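Local coordinates for putative iron-regulated protein A (Parabacteroides distasonis ATCC 8503, PDB 4ECG), which binds calcium ions and, as an imelysin-like member of the peptidase M75 family, is a putative metalloendopeptidase whose role remains to be established, at residues 104-108 / 187-191; 96-102 / 203-208; 13-17 / 325-330. All blocks are in the same frame, centred on the assembly; numbering follows the deposited sequence.

Interaction 1 (104-108 / 187-191); sequences LDPSL and DTQDL
A buried carboxylate can be held between two helices if its polar partners come with it, and the antiparallel packing of helix 104-109 on the long helix 171-196, in the mainly helical imelysin-like fold, is a compact case. Segments 104-108 and 187-191 are helical throughout; their axes approach to 10.5 Å at a signed crossing angle of -160°, with the CA atoms of L104 and D187 6.3 Å apart. D187 (chi1 m) and L104 (m, t) lose the most surface and both point at the opposing helix. L104 CD1 lies 3.7 Å from D187 O and 4.0 Å from L191 CB, while L108 (m, t), just before the calcium ligand D109, brings CG to 3.7 Å from D187 CB. D187 OD2 accepts a 2.6 Å hydrogen bond from S107 OG (chi1 t). A water donates to S107 O (2.7 Å) and to D187 OD2 (2.8 Å). The carboxylate of D187 thus lies beside leucines with its polar needs met by S107, a water and a salt bridge to R183.

Interaction 2 (96-102 / 203-208); sequences FGVADLA and DVPSSY
A single-turn helix packed against an irregular connection illustrates how an aromatic ring can settle on a glycine: here helix 98-101, with G97 as its N-cap residue, meets the loop joining helices 171-196 and 208-214 in the mainly helical imelysin-like fold. Across the segments the CA pairs are L101-D203 (6.2 Å), V98-V204 (6.9 Å) and G97-Y208 (6.6 Å). D203 (chi1 m) comes first, at the rim beside L101. V204 (phi/psi -137/76, chi1 t) follows and faces the helix, placing CG2 4.2 Å from A102 CB and 4.3 Å from L101 CB, and CG1 4.2 Å from V98 CG2. The chain then swings away through P205 and S206 to S207, the N-cap of helix 208-214, whose OG bonds to E210 N. Y208 (chi1 t) turns back, with CB 4.0 Å from V98 CG2. G97 has phi/psi of 83/-134, and a CB there would clash with the ring of Y208. Instead a CH-pi contact forms, G97 CA lying 3.5 Å from the Y208 ring centroid, 19° off its normal.

Interaction 3 (13-17 / 325-330); sequences TYDFK and TLDSLM
Selenium beside an aromatic ring distinguishes this contact: SE of selenomethionine M330 sits 4.8 Å from the F16 ring centroid, 54° off the ring normal, an oblique Met-aromatic arrangement. An irregular segment at the start of the modelled chain, 13-17, lays F16 against helix 324-343, to which segment 325-330 belongs, with T370 of helix 355-377 also touching the ring. The nearest CA pairs are Y14-T325 (7.9 Å), D15-L329 (7.0 Å) and F16-L326 (6.7 Å). Y14 (-75/141, chi1 m) and D15 (-139/-179) are extended, whereas F16 turns to -59/-30. With chi1 m, the F16 ring reaches the helix: F16 CD1 lies 3.7 Å from L326 CD1, which is at the ring edge, and F16 CE1 lies 3.8 Å from L329 CB and 3.9 Å from M330 CG. L329 (m, t) packs against the backbone of 14-15, with CD1 3.5 Å from D15 C and CD2 3.6 Å from Y14 O. Farther out, Y14 CD2 lies 3.7 Å from T325 CG2. The CA-to-CB bond of D15 points away from the helix, and its OD1 bonds to N18 ND2. The segments therefore meet through apolar and van der Waals contacts.

Interactions 1 and 2 form one neighbourhood, their centres 11 Å apart, whereas interaction 3 lies about 36 Å from the first and 34 Å from the second, centre to centre. Along the chain the pairs are concentric: 13-17 with 325-330 encloses 96-102 with 203-208, which in turn encloses 104-108 with 187-191. Helices 98-101 and 104-109 are consecutive, and a probable hydrogen bond from L104 N to A99 O (2.9 Å) ties them, while L191 CD1 packs 3.7 Å from A99 N. Helix 104-109 packs on helix 171-196, and 96-102 on the loop after it; D109, a calcium ligand, directly follows interaction 1. Interaction 3 separately joins the first modelled residues to helix 324-343, the last but one helix, away from the calcium sites.

Interaction 1 (104-108 / 187-191)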
ATOM      1  N   LEU A 104       1.260  -1.212  12.075  1.00 48.96           N
ATOM      2  CA  LEU A 104       0.210  -0.357  11.581  1.00 51.29           C
ATOM      3  C   LEU A 104      -0.351  -0.828  10.229  1.00 46.48           C
ATOM      4  O   LEU A 104      -1.500  -0.579   9.945  1.00 48.54           O
ATOM      5  CB  LEU A 104       0.640   1.098  11.580  1.00 48.10           C
ATOM      6  CG  LEU A 104       1.071   1.705  12.918  1.00 46.39           C
ATOM      7  CD1 LEU A 104       1.724   3.042  12.622  1.00 48.73           C
ATOM      8  CD2 LEU A 104      -0.046   1.839  13.939  1.00 44.12           C
ATOM      9  N   ASP A 105       0.418  -1.543   9.426  1.00 48.67           N
ATOM     10  CA  ASP A 105      -0.099  -2.122   8.161  1.00 47.76           C
ATOM     11  C   ASP A 105      -1.304  -3.051   8.456  1.00 47.48           C
ATOM     12  O   ASP A 105      -2.408  -2.828   7.970  1.00 45.73           O
ATOM     13  CB  ASP A 105       1.064  -2.844   7.433  1.00 50.35           C
ATOM     14  CG  ASP A 105       0.646  -3.565   6.141  1.00 53.89           C
ATOM     15  OD1 ASP A 105      -0.332  -3.177   5.467  1.00 57.13           O
ATOM     16  OD2 ASP A 105       1.361  -4.518   5.751  1.00 59.47           O
ATOM     17  N   PRO A 106      -1.144  -4.060   9.329  1.00 49.52           N
ATOM     18  CA  PRO A 106      -2.361  -4.824   9.579  1.00 46.58           C
ATOM     19  C   PRO A 106      -3.425  -4.093  10.392  1.00 45.32           C
ATOM     20  O   PRO A 106      -4.609  -4.374  10.243  1.00 44.58           O
ATOM     21  CB  PRO A 106      -1.835  -6.066  10.343  1.00 48.86           C
ATOM     22  CG  PRO A 106      -0.563  -5.610  10.936  1.00 50.33           C
ATOM     23  CD  PRO A 106       0.025  -4.788   9.826  1.00 49.81           C
ATOM     24  N   SER A 107      -3.038  -3.158  11.236  1.00 45.02           N
ATOM     25  CA  SER A 107      -4.046  -2.453  12.006  1.00 45.22           C
ATOM     26  C   SER A 107      -4.944  -1.635  11.072  1.00 43.76           C
ATOM     27  O   SER A 107      -6.138  -1.570  11.263  1.00 48.20           O
ATOM     28  CB  SER A 107      -3.405  -1.572  13.071  1.00 44.75           C
ATOM     29  OG  SER A 107      -4.402  -1.016  13.927  1.00 44.77           O
ATOM     30  N   LEU A 108      -4.346  -1.043  10.056  1.00 45.24           N
ATOM     31  CA  LEU A 108      -5.014  -0.137   9.121  1.00 43.19           C
ATOM     32  C   LEU A 108      -5.736  -0.873   8.004  1.00 44.09           C
ATOM     33  O   LEU A 108      -6.645  -0.311   7.427  1.00 39.47           O
ATOM     34  CB  LEU A 108      -3.964   0.761   8.454  1.00 44.00           C
ATOM     35  CG  LEU A 108      -3.625   2.078   9.149  1.00 44.62           C
ATOM     36  CD1 LEU A 108      -2.321   2.594   8.592  1.00 41.34           C
ATOM     37  CD2 LEU A 108      -4.794   3.078   8.965  1.00 43.30           C
ATOM     38  N   ASP A 187      -4.010   5.603  13.807  1.00 45.99           N
ATOM     39  CA  ASP A 187      -2.919   4.799  13.257  1.00 46.49           C
ATOM     40  C   ASP A 187      -2.113   5.669  12.285  1.00 47.33           C
ATOM     41  O   ASP A 187      -0.897   5.668  12.315  1.00 51.58           O
ATOM     42  CB  ASP A 187      -3.429   3.515  12.563  1.00 45.07           C
ATOM     43  CG  ASP A 187      -3.945   2.421  13.559  1.00 48.38           C
ATOM     44  OD1 ASP A 187      -3.634   2.506  14.781  1.00 48.74           O
ATOM     45  OD2 ASP A 187      -4.648   1.439  13.098  1.00 48.02           O
ATOM     46  N   THR A 188      -2.804   6.472  11.486  1.00 47.65           N
ATOM     47  CA  THR A 188      -2.178   7.407  10.537  1.00 45.15           C
ATOM     48  C   THR A 188      -1.360   8.489  11.225  1.00 45.75           C
ATOM     49  O   THR A 188      -0.261   8.781  10.811  1.00 45.23           O
ATOM     50  CB  THR A 188      -3.223   8.022   9.557  1.00 43.41           C
ATOM     51  OG1 THR A 188      -3.999   6.966   8.958  1.00 42.11           O
ATOM     52  CG2 THR A 188      -2.516   8.804   8.436  1.00 41.15           C
ATOM     53  N   GLN A 189      -1.903   9.078  12.280  1.00 47.95           N
ATOM     54  CA  GLN A 189      -1.124   9.960  13.132  1.00 52.39           C
ATOM     55  C   GLN A 189       0.113   9.240  13.631  1.00 50.50           C
ATOM     56  O   GLN A 189       1.186   9.818  13.585  1.00 47.51           O
ATOM     57  CB  GLN A 189      -1.933  10.498  14.331  1.00 54.02           C
ATOM     58  CG  GLN A 189      -2.948  11.557  13.907  1.00 59.84           C
ATOM     59  CD  GLN A 189      -4.066  11.791  14.919  1.00 61.80           C
ATOM     60  OE1 GLN A 189      -4.187  11.053  15.909  1.00 61.10           O
ATOM     61  NE2 GLN A 189      -4.904  12.825  14.664  1.00 55.60           N
ATOM     62  N   ASP A 190      -0.023   7.997  14.107  1.00 48.40           N
ATOM     63  CA  ASP A 190       1.129   7.308  14.668  1.00 50.40           C
ATOM     64  C   ASP A 190       2.189   7.079  13.575  1.00 49.79           C
ATOM     65  O   ASP A 190       3.365   7.255  13.813  1.00 50.63           O
ATOM     66  CB  ASP A 190       0.738   6.024  15.426  1.00 52.53           C
ATOM     67  CG  ASP A 190       0.016   6.320  16.771  1.00 55.24           C
ATOM     68  OD1 ASP A 190       0.117   7.452  17.244  1.00 62.96           O
ATOM     69  OD2 ASP A 190      -0.678   5.444  17.332  1.00 58.62           O
ATOM     70  N   LEU A 191       1.750   6.787  12.367  1.00 47.80           N
ATOM     71  CA  LEU A 191       2.632   6.506  11.247  1.00 48.34           C
ATOM     72  C   LEU A 191       3.468   7.733  10.899  1.00 48.60           C
ATOM     73  O   LEU A 191       4.685   7.641  10.739  1.00 50.15           O
ATOM     74  CB  LEU A 191       1.776   6.086  10.021  1.00 45.53           C
ATOM     75  CG  LEU A 191       2.441   5.552   8.762  1.00 45.03           C
ATOM     76  CD1 LEU A 191       3.518   4.511   9.111  1.00 46.44           C
ATOM     77  CD2 LEU A 191       1.363   4.967   7.821  1.00 43.64           C
TER
HETATM   78  O   HOH W   1      -6.948   0.968  11.565  1.00 39.71           O

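Interaction 2 (96-102 / 203-208)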
ATOM      1  N   PHE A  96       8.625  -0.746   5.549  1.00 46.16           N
ATOM      2  CA  PHE A  96       9.642  -0.832   6.608  1.00 47.76           C
ATOM      3  C   PHE A  96       9.515   0.338   7.541  1.00 46.78           C
ATOM      4  O   PHE A  96       8.904   1.326   7.195  1.00 48.67           O
ATOM      5  CB  PHE A  96      11.062  -0.936   6.075  1.00 45.04           C
ATOM      6  CG  PHE A  96      11.419   0.079   5.062  1.00 45.51           C
ATOM      7  CD1 PHE A  96      11.870   1.316   5.434  1.00 46.96           C
ATOM      8  CD2 PHE A  96      11.334  -0.218   3.697  1.00 49.79           C
ATOM      9  CE1 PHE A  96      12.271   2.252   4.477  1.00 48.64           C
ATOM     10  CE2 PHE A  96      11.693   0.717   2.730  1.00 49.81           C
ATOM     11  CZ  PHE A  96      12.179   1.953   3.120  1.00 50.72           C
ATOM     12  N   GLY A  97      10.110   0.226   8.722  1.00 49.72           N
ATOM     13  CA  GLY A  97      10.057   1.324   9.664  1.00 48.02           C
ATOM     14  C   GLY A  97       8.760   1.290  10.438  1.00 45.18           C
ATOM     15  O   GLY A  97       8.369   0.257  10.924  1.00 44.00           O
ATOM     16  N   VAL A  98       8.091   2.418  10.583  1.00 49.49           N
ATOM     17  CA  VAL A  98       7.036   2.496  11.581  1.00 50.11           C
ATOM     18  C   VAL A  98       5.854   1.574  11.202  1.00 48.69           C
ATOM     19  O   VAL A  98       5.291   0.901  12.054  1.00 53.23           O
ATOM     20  CB  VAL A  98       6.604   3.972  11.821  1.00 49.58           C
ATOM     21  CG1 VAL A  98       5.542   4.078  12.919  1.00 48.76           C
ATOM     22  CG2 VAL A  98       7.779   4.839  12.207  1.00 49.42           C
ATOM     23  N   ALA A  99       5.493   1.538   9.924  1.00 50.75           N
ATOM     24  CA  ALA A  99       4.376   0.709   9.474  1.00 51.29           C
ATOM     25  C   ALA A  99       4.557  -0.765   9.943  1.00 53.03           C
ATOM     26  O   ALA A  99       3.637  -1.388  10.483  1.00 52.12           O
ATOM     27  CB  ALA A  99       4.184   0.810   7.962  1.00 44.47           C
ATOM     28  N   ASP A 100       5.763  -1.283   9.755  1.00 57.47           N
ATOM     29  CA  ASP A 100       6.150  -2.616  10.202  1.00 59.34           C
ATOM     30  C   ASP A 100       6.249  -2.694  11.725  1.00 58.89           C
ATOM     31  O   ASP A 100       5.632  -3.532  12.340  1.00 57.96           O
ATOM     32  CB  ASP A 100       7.503  -3.004   9.580  1.00 65.34           C
ATOM     33  CG  ASP A 100       7.945  -4.410   9.947  1.00 69.07           C
ATOM     34  OD1 ASP A 100       7.278  -5.348   9.497  1.00 79.77           O
ATOM     35  OD2 ASP A 100       8.970  -4.579  10.638  1.00 72.34           O
ATOM     36  N   LEU A 101       7.006  -1.795  12.328  1.00 57.60           N
ATOM     37  CA  LEU A 101       7.389  -1.937  13.718  1.00 58.00           C
ATOM     38  C   LEU A 101       6.229  -1.795  14.722  1.00 55.74           C
ATOM     39  O   LEU A 101       6.208  -2.476  15.782  1.00 54.35           O
ATOM     40  CB  LEU A 101       8.550  -0.948  14.035  1.00 62.52           C
ATOM     41  CG  LEU A 101       9.942  -1.366  13.469  1.00 67.05           C
ATOM     42  CD1 LEU A 101      10.941  -0.264  13.784  1.00 65.41           C
ATOM     43  CD2 LEU A 101      10.444  -2.758  13.971  1.00 60.60           C
ATOM     44  N   ALA A 102       5.274  -0.917  14.401  1.00 53.09           N
ATOM     45  CA  ALA A 102       4.157  -0.617  15.331  1.00 51.17           C
ATOM     46  C   ALA A 102       2.932  -1.303  14.815  1.00 45.70           C
ATOM     47  O   ALA A 102       1.848  -1.011  15.222  1.00 50.34           O
ATOM     48  CB  ALA A 102       3.932   0.876  15.475  1.00 43.72           C
ATOM     49  N   ASP A 203       8.805   0.137  20.840  1.00 73.77           N
ATOM     50  CA  ASP A 203       8.990  -0.217  19.415  1.00 74.86           C
ATOM     51  C   ASP A 203       9.452   0.960  18.474  1.00 67.58           C
ATOM     52  O   ASP A 203      10.101   0.753  17.456  1.00 57.83           O
ATOM     53  CB  ASP A 203       7.661  -0.723  18.828  1.00 79.21           C
ATOM     54  CG  ASP A 203       7.114  -1.967  19.504  1.00 83.33           C
ATOM     55  OD1 ASP A 203       7.849  -2.761  20.130  1.00 81.08           O
ATOM     56  OD2 ASP A 203       5.897  -2.151  19.329  1.00 80.60           O
ATOM     57  N   VAL A 204       9.028   2.175  18.789  1.00 67.60           N
ATOM     58  CA  VAL A 204       9.335   3.353  17.981  1.00 64.29           C
ATOM     59  C   VAL A 204       9.706   4.500  18.907  1.00 66.71           C
ATOM     60  O   VAL A 204       8.899   5.401  19.159  1.00 64.08           O
ATOM     61  CB  VAL A 204       8.130   3.786  17.114  1.00 63.53           C
ATOM     62  CG1 VAL A 204       8.507   5.024  16.314  1.00 54.91           C
ATOM     63  CG2 VAL A 204       7.657   2.630  16.236  1.00 56.61           C
ATOM     64  N   PRO A 205      10.935   4.458  19.447  1.00 69.78           N
ATOM     65  CA  PRO A 205      11.313   5.469  20.419  1.00 69.24           C
ATOM     66  C   PRO A 205      11.588   6.824  19.825  1.00 65.34           C
ATOM     67  O   PRO A 205      11.186   7.802  20.388  1.00 64.19           O
ATOM     68  CB  PRO A 205      12.593   4.895  21.057  1.00 73.21           C
ATOM     69  CG  PRO A 205      13.108   3.873  20.086  1.00 72.16           C
ATOM     70  CD  PRO A 205      11.898   3.340  19.385  1.00 70.07           C
ATOM     71  N   SER A 206      12.298   6.865  18.711  1.00 67.69           N
ATOM     72  CA  SER A 206      12.808   8.122  18.138  1.00 64.99           C
ATOM     73  C   SER A 206      12.417   8.243  16.639  1.00 59.14           C
ATOM     74  O   SER A 206      11.817   7.362  16.055  1.00 56.32           O
ATOM     75  CB  SER A 206      14.322   8.204  18.338  1.00 63.46           C
ATOM     76  OG  SER A 206      14.988   7.147  17.661  1.00 64.82           O
ATOM     77  N   SER A 207      12.745   9.357  16.031  1.00 60.79           N
ATOM     78  CA  SER A 207      12.350   9.596  14.656  1.00 59.80           C
ATOM     79  C   SER A 207      12.928   8.558  13.693  1.00 56.53           C
ATOM     80  O   SER A 207      14.110   8.304  13.708  1.00 58.23           O
ATOM     81  CB  SER A 207      12.802  10.996  14.245  1.00 60.13           C
ATOM     82  OG  SER A 207      12.640  11.186  12.853  1.00 61.35           O
ATOM     83  N   TYR A 208      12.089   7.961  12.857  1.00 53.80           N
ATOM     84  CA  TYR A 208      12.580   6.949  11.928  1.00 51.47           C
ATOM     85  C   TYR A 208      13.248   7.658  10.806  1.00 52.76           C
ATOM     86  O   TYR A 208      14.214   7.141  10.285  1.00 53.76           O
ATOM     87  CB  TYR A 208      11.477   6.001  11.405  1.00 51.45           C
ATOM     88  CG  TYR A 208      12.047   4.741  10.764  1.00 50.40           C
ATOM     89  CD1 TYR A 208      12.430   3.668  11.533  1.00 47.92           C
ATOM     90  CD2 TYR A 208      12.238   4.665   9.374  1.00 50.33           C
ATOM     91  CE1 TYR A 208      12.977   2.531  10.938  1.00 49.51           C
ATOM     92  CE2 TYR A 208      12.780   3.533   8.761  1.00 49.20           C
ATOM     93  CZ  TYR A 208      13.157   2.460   9.550  1.00 50.90           C
ATOM     94  OH  TYR A 208      13.724   1.325   8.947  1.00 53.56           O
TER

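Interaction 3 (13-17 / 325-330)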
ATOM      1  N   THR A  13      17.878  -6.982 -27.347  1.00 97.20           N
ATOM      2  CA  THR A  13      18.287  -8.338 -26.887  1.00100.82           C
ATOM      3  C   THR A  13      18.660  -8.364 -25.386  1.00 92.49           C
ATOM      4  O   THR A  13      18.594  -9.432 -24.805  1.00 96.14           O
ATOM      5  CB  THR A  13      19.404  -8.999 -27.780  1.00108.90           C
ATOM      6  OG1 THR A  13      20.119  -8.000 -28.525  1.00110.82           O
ATOM      7  CG2 THR A  13      18.797 -10.027 -28.783  1.00108.73           C
ATOM      8  N   TYR A  14      19.005  -7.231 -24.752  1.00 83.11           N
ATOM      9  CA  TYR A  14      19.278  -7.218 -23.277  1.00 79.86           C
ATOM     10  C   TYR A  14      18.046  -7.312 -22.384  1.00 74.51           C
ATOM     11  O   TYR A  14      17.028  -6.692 -22.642  1.00 73.33           O
ATOM     12  CB  TYR A  14      20.022  -5.965 -22.802  1.00 78.33           C
ATOM     13  CG  TYR A  14      21.364  -5.756 -23.438  1.00 85.11           C
ATOM     14  CD1 TYR A  14      22.369  -6.740 -23.364  1.00 79.40           C
ATOM     15  CD2 TYR A  14      21.639  -4.567 -24.131  1.00 84.82           C
ATOM     16  CE1 TYR A  14      23.578  -6.545 -23.982  1.00 80.24           C
ATOM     17  CE2 TYR A  14      22.857  -4.365 -24.735  1.00 84.08           C
ATOM     18  CZ  TYR A  14      23.810  -5.347 -24.655  1.00 84.85           C
ATOM     19  OH  TYR A  14      25.002  -5.098 -25.258  1.00 94.36           O
ATOM     20  N   ASP A  15      18.178  -8.054 -21.291  1.00 73.96           N
ATOM     21  CA  ASP A  15      17.164  -8.087 -20.228  1.00 68.79           C
ATOM     22  C   ASP A  15      17.857  -8.085 -18.841  1.00 67.15           C
ATOM     23  O   ASP A  15      19.083  -8.037 -18.758  1.00 68.48           O
ATOM     24  CB  ASP A  15      16.190  -9.272 -20.427  1.00 68.20           C
ATOM     25  CG  ASP A  15      16.834 -10.642 -20.190  1.00 74.67           C
ATOM     26  OD1 ASP A  15      17.836 -10.770 -19.475  1.00 77.76           O
ATOM     27  OD2 ASP A  15      16.316 -11.632 -20.710  1.00 78.66           O
ATOM     28  N   PHE A  16      17.084  -8.128 -17.764  1.00 63.43           N
ATOM     29  CA  PHE A  16      17.647  -8.056 -16.416  1.00 63.43           C
ATOM     30  C   PHE A  16      18.657  -9.140 -16.030  1.00 63.52           C
ATOM     31  O   PHE A  16      19.538  -8.863 -15.224  1.00 64.53           O
ATOM     32  CB  PHE A  16      16.525  -8.083 -15.388  1.00 63.37           C
ATOM     33  CG  PHE A  16      15.696  -6.830 -15.365  1.00 60.88           C
ATOM     34  CD1 PHE A  16      16.295  -5.594 -15.134  1.00 59.19           C
ATOM     35  CD2 PHE A  16      14.327  -6.887 -15.547  1.00 60.35           C
ATOM     36  CE1 PHE A  16      15.558  -4.431 -15.087  1.00 58.23           C
ATOM     37  CE2 PHE A  16      13.568  -5.718 -15.527  1.00 59.36           C
ATOM     38  CZ  PHE A  16      14.182  -4.485 -15.288  1.00 60.65           C
ATOM     39  N   LYS A  17      18.522 -10.343 -16.595  1.00 65.44           N
ATOM     40  CA  LYS A  17      19.413 -11.487 -16.329  1.00 70.45           C
ATOM     41  C   LYS A  17      20.542 -11.618 -17.367  1.00 70.76           C
ATOM     42  O   LYS A  17      21.312 -12.549 -17.306  1.00 66.39           O
ATOM     43  CB  LYS A  17      18.585 -12.798 -16.267  1.00 78.79           C
ATOM     44  CG  LYS A  17      17.915 -13.073 -14.897  1.00 87.55           C
ATOM     45  CD  LYS A  17      16.562 -13.837 -14.976  1.00 96.40           C
ATOM     46  CE  LYS A  17      16.636 -15.353 -14.684  1.00 99.21           C
ATOM     47  NZ  LYS A  17      15.446 -15.840 -13.905  1.00 90.63           N
ATOM     48  N   THR A 325      22.097   0.563 -19.156  1.00 59.69           N
ATOM     49  CA  THR A 325      21.183  -0.408 -19.735  1.00 59.96           C
ATOM     50  C   THR A 325      20.218  -0.931 -18.663  1.00 58.49           C
ATOM     51  O   THR A 325      19.035  -1.017 -18.888  1.00 61.71           O
ATOM     52  CB  THR A 325      21.949  -1.570 -20.419  1.00 64.44           C
ATOM     53  OG1 THR A 325      22.864  -1.030 -21.373  1.00 69.75           O
ATOM     54  CG2 THR A 325      21.016  -2.522 -21.154  1.00 65.57           C
ATOM     55  N   LEU A 326      20.732  -1.271 -17.492  1.00 58.65           N
ATOM     56  CA  LEU A 326      19.912  -1.731 -16.394  1.00 57.42           C
ATOM     57  C   LEU A 326      18.928  -0.634 -16.020  1.00 56.38           C
ATOM     58  O   LEU A 326      17.753  -0.913 -15.836  1.00 58.75           O
ATOM     59  CB  LEU A 326      20.775  -2.115 -15.177  1.00 56.00           C
ATOM     60  CG  LEU A 326      20.073  -2.284 -13.837  1.00 53.32           C
ATOM     61  CD1 LEU A 326      19.035  -3.383 -13.887  1.00 51.29           C
ATOM     62  CD2 LEU A 326      21.145  -2.597 -12.797  1.00 58.58           C
ATOM     63  N   ASP A 327      19.386   0.607 -15.907  1.00 55.75           N
ATOM     64  CA  ASP A 327      18.464   1.706 -15.568  1.00 59.42           C
ATOM     65  C   ASP A 327      17.368   1.869 -16.642  1.00 60.21           C
ATOM     66  O   ASP A 327      16.167   2.047 -16.361  1.00 58.05           O
ATOM     67  CB  ASP A 327      19.197   3.040 -15.421  1.00 59.86           C
ATOM     68  CG  ASP A 327      18.232   4.204 -15.344  1.00 62.08           C
ATOM     69  OD1 ASP A 327      17.467   4.233 -14.369  1.00 68.54           O
ATOM     70  OD2 ASP A 327      18.199   5.056 -16.252  1.00 61.66           O
ATOM     71  N   SER A 328      17.809   1.827 -17.885  1.00 62.01           N
ATOM     72  CA  SER A 328      16.910   1.990 -18.992  1.00 61.85           C
ATOM     73  C   SER A 328      15.906   0.844 -18.971  1.00 58.49           C
ATOM     74  O   SER A 328      14.728   1.074 -19.191  1.00 55.65           O
ATOM     75  CB  SER A 328      17.720   2.027 -20.264  1.00 65.44           C
ATOM     76  OG  SER A 328      16.863   2.193 -21.336  1.00 73.74           O
ATOM     77  N   LEU A 329      16.346  -0.370 -18.630  1.00 55.88           N
ATOM     78  CA  LEU A 329      15.404  -1.497 -18.556  1.00 55.29           C
ATOM     79  C   LEU A 329      14.356  -1.342 -17.397  1.00 55.32           C
ATOM     80  O   LEU A 329      13.219  -1.835 -17.507  1.00 53.40           O
ATOM     81  CB  LEU A 329      16.159  -2.822 -18.436  1.00 53.74           C
ATOM     82  CG  LEU A 329      16.727  -3.459 -19.694  1.00 56.77           C
ATOM     83  CD1 LEU A 329      17.566  -4.643 -19.220  1.00 55.10           C
ATOM     84  CD2 LEU A 329      15.658  -3.899 -20.733  1.00 53.83           C
HETATM   85  N   MSE A 330      14.769  -0.676 -16.310  1.00 55.11           N
HETATM   86  CA  MSE A 330      13.944  -0.357 -15.163  1.00 53.92           C
HETATM   87  C   MSE A 330      12.953   0.733 -15.437  1.00 56.07           C
HETATM   88  O   MSE A 330      11.799   0.651 -14.979  1.00 55.30           O
HETATM   89  CB  MSE A 330      14.786   0.105 -13.971  1.00 55.07           C
HETATM   90  CG  MSE A 330      15.479  -1.027 -13.179  1.00 55.19           C
HETATM   91 SE   MSE A 330      14.296  -2.085 -12.107  0.75 49.66          SE
HETATM   92  CE  MSE A 330      13.080  -0.744 -11.440  1.00 46.54           C
TER